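RNA-binding protein Smaug (Drosophila melanogaster, PDB 1OXJ) binds RNA, which it recognises through its SAM domain, here joined to a helical PHAT domain. Local coordinates at residues I68-V72 / E89-I93; L83-V87 / V122-L126. One frame throughout, in Å; residues are numbered along the deposited sequence.

Contact 1: residues I68-V72 / E89-I93; sequences ILNRV and ELTNI
A small helix-helix interface can combine an apolar centre with a salt bridge at its margin. Residues 68-72 are regular alpha helix within helix 49-77. E89 and L90 continue helix 83-91; N92 N donates to E89 O at 3.0 Å and I93 N to L90 O at 2.9 Å, and I93 has phi/psi -122/-32. The CA atoms of I68 and E89 lie 7.9 Å apart, those of L69 and L90 8.1 Å. I68, L69, L90 and I93 all adopt the mt rotamer. I93, pointing toward 68-72 in this rotamer, extends CD1 between two neighbours, 4.0 Å from I68 CG2 and 3.9 Å from L69 CD2, and L69 CD2 also meets L90 CD2 at 3.9 Å. This is helix packing within the PHAT domain, where F115 of helix 111-127 also touches L90 and I93. E89 has chi1 and chi2 both m, folding its chain so that CG rests 4.0 Å from V72 CG2 (chi1 t) and OE2 3.8 Å from I68 CG2. R71 starts with chi1 t, then bends at chi2 (-135°) and chi3 (m), bringing NH1 to 3.3 Å from E89 OE1: a salt bridge whose hydrogen bond is weak, with an angle of 128° at the hydrogen.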
ATOM      1  N   ILE A  68      -0.633   9.004  -5.956  1.00 38.01           N
ATOM      2  CA  ILE A  68      -1.926   8.333  -5.853  1.00 36.46           C
ATOM      3  C   ILE A  68      -2.559   8.625  -4.500  1.00 35.56           C
ATOM      4  O   ILE A  68      -3.723   9.012  -4.423  1.00 35.51           O
ATOM      5  CB  ILE A  68      -1.782   6.810  -6.020  1.00 35.96           C
ATOM      6  CG1 ILE A  68      -1.420   6.480  -7.473  1.00 37.28           C
ATOM      7  CG2 ILE A  68      -3.074   6.119  -5.601  1.00 36.23           C
ATOM      8  CD1 ILE A  68      -0.922   5.063  -7.680  1.00 36.17           C
ATOM      9  N   LEU A  69      -1.795   8.445  -3.427  1.00 33.83           N
ATOM     10  CA  LEU A  69      -2.326   8.703  -2.090  1.00 32.40           C
ATOM     11  C   LEU A  69      -2.703  10.173  -1.934  1.00 34.44           C
ATOM     12  O   LEU A  69      -3.733  10.504  -1.348  1.00 33.97           O
ATOM     13  CB  LEU A  69      -1.304   8.291  -1.025  1.00 29.99           C
ATOM     14  CG  LEU A  69      -1.082   6.775  -0.949  1.00 29.97           C
ATOM     15  CD1 LEU A  69       0.171   6.451  -0.119  1.00 29.91           C
ATOM     16  CD2 LEU A  69      -2.324   6.125  -0.343  1.00 29.59           C
ATOM     17  N   ASN A  70      -1.865  11.054  -2.469  1.00 36.81           N
ATOM     18  CA  ASN A  70      -2.128  12.485  -2.392  1.00 38.34           C
ATOM     19  C   ASN A  70      -3.460  12.784  -3.077  1.00 38.08           C
ATOM     20  O   ASN A  70      -4.304  13.507  -2.545  1.00 37.59           O
ATOM     21  CB  ASN A  70      -0.993  13.256  -3.078  1.00 39.15           C
ATOM     22  CG  ASN A  70      -1.208  14.753  -3.056  1.00 42.61           C
ATOM     23  OD1 ASN A  70      -1.299  15.366  -1.987  1.00 42.24           O
ATOM     24  ND2 ASN A  70      -1.293  15.355  -4.242  1.00 40.88           N
ATOM     25  N   ARG A  71      -3.636  12.215  -4.263  1.00 39.43           N
ATOM     26  CA  ARG A  71      -4.855  12.397  -5.044  1.00 41.77           C
ATOM     27  C   ARG A  71      -6.090  11.890  -4.303  1.00 40.51           C
ATOM     28  O   ARG A  71      -7.113  12.570  -4.245  1.00 39.94           O
ATOM     29  CB  ARG A  71      -4.737  11.655  -6.375  1.00 44.93           C
ATOM     30  CG  ARG A  71      -5.909  11.874  -7.308  1.00 50.31           C
ATOM     31  CD  ARG A  71      -6.365  10.568  -7.924  1.00 55.09           C
ATOM     32  NE  ARG A  71      -5.269   9.834  -8.552  1.00 57.72           N
ATOM     33  CZ  ARG A  71      -5.394   8.611  -9.057  1.00 58.80           C
ATOM     34  NH1 ARG A  71      -6.565   7.992  -9.007  1.00 59.62           N
ATOM     35  NH2 ARG A  71      -4.351   8.007  -9.607  1.00 58.35           N
ATOM     36  N   VAL A  72      -6.002  10.683  -3.753  1.00 39.50           N
ATOM     37  CA  VAL A  72      -7.126  10.106  -3.025  1.00 37.69           C
ATOM     38  C   VAL A  72      -7.479  10.980  -1.836  1.00 37.63           C
ATOM     39  O   VAL A  72      -8.647  11.258  -1.579  1.00 37.59           O
ATOM     40  CB  VAL A  72      -6.804   8.668  -2.546  1.00 36.70           C
ATOM     41  CG1 VAL A  72      -7.874   8.186  -1.567  1.00 36.33           C
ATOM     42  CG2 VAL A  72      -6.731   7.733  -3.748  1.00 36.92           C
ATOM     43  N   GLU A  89      -8.162   1.714  -4.548  1.00 33.73           N
ATOM     44  CA  GLU A  89      -6.799   2.224  -4.702  1.00 35.45           C
ATOM     45  C   GLU A  89      -5.918   1.686  -3.569  1.00 34.31           C
ATOM     46  O   GLU A  89      -4.830   1.166  -3.815  1.00 34.97           O
ATOM     47  CB  GLU A  89      -6.779   3.755  -4.658  1.00 37.17           C
ATOM     48  CG  GLU A  89      -7.440   4.447  -5.851  1.00 40.13           C
ATOM     49  CD  GLU A  89      -6.626   4.330  -7.128  1.00 42.91           C
ATOM     50  OE1 GLU A  89      -7.058   4.885  -8.156  1.00 48.13           O
ATOM     51  OE2 GLU A  89      -5.556   3.688  -7.113  1.00 43.95           O
ATOM     52  N   LEU A  90      -6.387   1.811  -2.329  1.00 32.43           N
ATOM     53  CA  LEU A  90      -5.609   1.344  -1.183  1.00 32.17           C
ATOM     54  C   LEU A  90      -5.247  -0.130  -1.290  1.00 32.48           C
ATOM     55  O   LEU A  90      -4.158  -0.544  -0.892  1.00 33.40           O
ATOM     56  CB  LEU A  90      -6.362   1.588   0.129  1.00 30.76           C
ATOM     57  CG  LEU A  90      -6.608   3.051   0.511  1.00 32.21           C
ATOM     58  CD1 LEU A  90      -7.445   3.101   1.781  1.00 29.52           C
ATOM     59  CD2 LEU A  90      -5.276   3.785   0.713  1.00 29.80           C
ATOM     60  N   THR A  91      -6.161  -0.917  -1.840  1.00 33.22           N
ATOM     61  CA  THR A  91      -5.951  -2.352  -1.999  1.00 32.40           C
ATOM     62  C   THR A  91      -4.665  -2.677  -2.756  1.00 33.70           C
ATOM     63  O   THR A  91      -3.991  -3.675  -2.465  1.00 31.12           O
ATOM     64  CB  THR A  91      -7.143  -2.983  -2.740  1.00 33.34           C
ATOM     65  OG1 THR A  91      -8.290  -2.966  -1.876  1.00 33.46           O
ATOM     66  CG2 THR A  91      -6.825  -4.405  -3.162  1.00 36.90           C
ATOM     67  N   ASN A  92      -4.324  -1.828  -3.721  1.00 31.68           N
ATOM     68  CA  ASN A  92      -3.135  -2.043  -4.530  1.00 33.11           C
ATOM     69  C   ASN A  92      -1.881  -1.411  -3.950  1.00 32.62           C
ATOM     70  O   ASN A  92      -0.830  -1.412  -4.586  1.00 32.83           O
ATOM     71  CB  ASN A  92      -3.373  -1.512  -5.943  1.00 37.84           C
ATOM     72  CG  ASN A  92      -4.528  -2.211  -6.628  1.00 41.03           C
ATOM     73  OD1 ASN A  92      -4.582  -3.439  -6.662  1.00 45.67           O
ATOM     74  ND2 ASN A  92      -5.457  -1.437  -7.177  1.00 43.75           N
ATOM     75  N   ILE A  93      -1.985  -0.886  -2.736  1.00 32.14           N
ATOM     76  CA  ILE A  93      -0.832  -0.254  -2.102  1.00 30.75           C
ATOM     77  C   ILE A  93      -0.487  -0.906  -0.762  1.00 30.78           C
ATOM     78  O   ILE A  93       0.684  -0.996  -0.380  1.00 28.38           O
ATOM     79  CB  ILE A  93      -1.107   1.256  -1.870  1.00 30.64           C
ATOM     80  CG1 ILE A  93      -1.222   1.973  -3.221  1.00 29.98           C
ATOM     81  CG2 ILE A  93       0.002   1.883  -1.022  1.00 31.66           C
ATOM     82  CD1 ILE A  93      -1.510   3.461  -3.094  1.00 30.35           C
TER

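Contact 2: residues L83-V87 / V122-L126; sequences LSTAV and VTNTL
Two nearly antiparallel helices can meet largely through one leucine, as residues 83-87 and 122-126 illustrate with L83. Both segments are alpha-helical, with V87 N to L83 O and L126 N to V122 O each at 2.9 Å. Their axes approach to 10.9 Å at a signed crossing angle of -160°, and L83 and V122 form the closest CA pair, 6.8 Å apart. Apolar contacts between side chains come first. L83, rotamer mt, points toward the other helix and spreads its methyls: CD2 lies 3.6 Å from T125 CG2 and 4.3 Å from V122 CG1, while CD1 is 3.8 Å from L126 CD1. V122, with chi1 t, divides its own methyls, CG1 meeting V87 CG2 and CG2 meeting A86 CB, both at 4.2 Å. Contacts with the main chain follow: L83 CD1 is 3.7 Å from L126 CA, and L83 CD2 is 4.1 Å from V122 O. No hydrogen bond crosses the interface; T125, with chi1 m, turns OG1 back to I121 O in its own helix and offers its methyl to L83. L76 of helix 49-77 packs against L83, A86 and V122. The arrangement is an antiparallel helix pair, with a third helix packed against it, in the all-helical PHAT domain.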
ATOM      1  N   LEU A  83     -16.009   6.274  -1.672  1.00 34.22           N
ATOM      2  CA  LEU A  83     -15.227   5.459  -0.752  1.00 36.06           C
ATOM      3  C   LEU A  83     -14.829   4.144  -1.396  1.00 34.78           C
ATOM      4  O   LEU A  83     -13.718   3.649  -1.174  1.00 33.70           O
ATOM      5  CB  LEU A  83     -16.011   5.178   0.527  1.00 38.17           C
ATOM      6  CG  LEU A  83     -16.192   6.364   1.469  1.00 41.83           C
ATOM      7  CD1 LEU A  83     -16.956   5.910   2.707  1.00 44.48           C
ATOM      8  CD2 LEU A  83     -14.824   6.917   1.851  1.00 43.27           C
ATOM      9  N   SER A  84     -15.729   3.571  -2.193  1.00 33.34           N
ATOM     10  CA  SER A  84     -15.421   2.306  -2.851  1.00 33.99           C
ATOM     11  C   SER A  84     -14.180   2.481  -3.720  1.00 32.14           C
ATOM     12  O   SER A  84     -13.323   1.601  -3.769  1.00 32.04           O
ATOM     13  CB  SER A  84     -16.604   1.826  -3.708  1.00 34.02           C
ATOM     14  OG  SER A  84     -16.851   2.702  -4.791  1.00 36.53           O
ATOM     15  N   THR A  85     -14.072   3.624  -4.389  1.00 30.27           N
ATOM     16  CA  THR A  85     -12.916   3.887  -5.241  1.00 30.12           C
ATOM     17  C   THR A  85     -11.644   4.028  -4.416  1.00 29.67           C
ATOM     18  O   THR A  85     -10.610   3.437  -4.746  1.00 29.41           O
ATOM     19  CB  THR A  85     -13.101   5.189  -6.066  1.00 32.65           C
ATOM     20  OG1 THR A  85     -14.223   5.039  -6.950  1.00 33.99           O
ATOM     21  CG2 THR A  85     -11.835   5.493  -6.876  1.00 32.18           C
ATOM     22  N   ALA A  86     -11.721   4.814  -3.349  1.00 28.21           N
ATOM     23  CA  ALA A  86     -10.568   5.033  -2.478  1.00 29.85           C
ATOM     24  C   ALA A  86     -10.069   3.711  -1.897  1.00 31.44           C
ATOM     25  O   ALA A  86      -8.860   3.475  -1.810  1.00 31.11           O
ATOM     26  CB  ALA A  86     -10.938   5.996  -1.345  1.00 27.15           C
ATOM     27  N   VAL A  87     -10.994   2.835  -1.510  1.00 30.13           N
ATOM     28  CA  VAL A  87     -10.584   1.562  -0.933  1.00 32.36           C
ATOM     29  C   VAL A  87      -9.966   0.649  -1.993  1.00 33.30           C
ATOM     30  O   VAL A  87      -9.079  -0.157  -1.692  1.00 32.61           O
ATOM     31  CB  VAL A  87     -11.778   0.876  -0.220  1.00 34.79           C
ATOM     32  CG1 VAL A  87     -11.390  -0.513   0.239  1.00 35.84           C
ATOM     33  CG2 VAL A  87     -12.196   1.716   0.986  1.00 32.17           C
ATOM     34  N   VAL A 122     -10.514   8.093   5.130  1.00 39.27           N
ATOM     35  CA  VAL A 122     -11.475   7.078   4.704  1.00 40.12           C
ATOM     36  C   VAL A 122     -12.372   6.631   5.855  1.00 43.61           C
ATOM     37  O   VAL A 122     -13.597   6.697   5.757  1.00 41.79           O
ATOM     38  CB  VAL A 122     -10.758   5.829   4.119  1.00 40.45           C
ATOM     39  CG1 VAL A 122     -11.751   4.674   3.949  1.00 40.75           C
ATOM     40  CG2 VAL A 122     -10.146   6.169   2.777  1.00 37.78           C
ATOM     41  N   THR A 123     -11.768   6.174   6.947  1.00 45.64           N
ATOM     42  CA  THR A 123     -12.559   5.712   8.081  1.00 48.15           C
ATOM     43  C   THR A 123     -13.411   6.836   8.662  1.00 49.85           C
ATOM     44  O   THR A 123     -14.487   6.587   9.208  1.00 51.11           O
ATOM     45  CB  THR A 123     -11.659   5.110   9.182  1.00 48.70           C
ATOM     46  OG1 THR A 123     -10.750   6.104   9.662  1.00 48.74           O
ATOM     47  CG2 THR A 123     -10.863   3.933   8.625  1.00 49.94           C
ATOM     48  N   ASN A 124     -12.941   8.075   8.535  1.00 51.39           N
ATOM     49  CA  ASN A 124     -13.694   9.221   9.042  1.00 53.24           C
ATOM     50  C   ASN A 124     -14.864   9.574   8.127  1.00 53.60           C
ATOM     51  O   ASN A 124     -15.952   9.905   8.598  1.00 53.71           O
ATOM     52  CB  ASN A 124     -12.783  10.441   9.194  1.00 55.19           C
ATOM     53  CG  ASN A 124     -11.873  10.344  10.409  1.00 57.66           C
ATOM     54  OD1 ASN A 124     -11.041  11.225  10.645  1.00 58.80           O
ATOM     55  ND2 ASN A 124     -12.028   9.276  11.191  1.00 57.46           N
ATOM     56  N   THR A 125     -14.626   9.522   6.820  1.00 52.56           N
ATOM     57  CA  THR A 125     -15.661   9.821   5.842  1.00 52.86           C
ATOM     58  C   THR A 125     -16.745   8.762   5.978  1.00 53.87           C
ATOM     59  O   THR A 125     -17.942   9.047   5.871  1.00 53.82           O
ATOM     60  CB  THR A 125     -15.094   9.780   4.413  1.00 52.50           C
ATOM     61  OG1 THR A 125     -14.214  10.892   4.222  1.00 52.41           O
ATOM     62  CG2 THR A 125     -16.215   9.835   3.381  1.00 52.12           C
ATOM     63  N   LEU A 126     -16.296   7.538   6.221  1.00 54.76           N
ATOM     64  CA  LEU A 126     -17.169   6.389   6.386  1.00 57.28           C
ATOM     65  C   LEU A 126     -18.163   6.618   7.515  1.00 59.04           C
ATOM     66  O   LEU A 126     -19.374   6.668   7.294  1.00 59.63           O
ATOM     67  CB  LEU A 126     -16.325   5.150   6.692  1.00 56.72           C
ATOM     68  CG  LEU A 126     -17.027   3.799   6.800  1.00 58.18           C
ATOM     69  CD1 LEU A 126     -17.647   3.434   5.461  1.00 58.13           C
ATOM     70  CD2 LEU A 126     -16.015   2.740   7.217  1.00 58.70           C
TER

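Helix 83-91 shows how one short helix can serve two interfaces: its C-terminal end enters contact 1 against helix 49-77, its N-terminal half contact 2 against helix 111-127. The two centres are 11 Å apart, and the interfaces touch directly, V72 CG1 of contact 1 packing 3.8 Å from A86 CB of contact 2, and L90 CD1 lying 4.2 Å from V122 CG2. In chain order the segments alternate, so the pairings interlock rather than nest. The centre of contact 1 is about 7 Å from the centre of the chain, that of contact 2 about 15 Å, and contact 1 alone includes a salt bridge. Helix 136-150 adds I145, which touches L90 and V87.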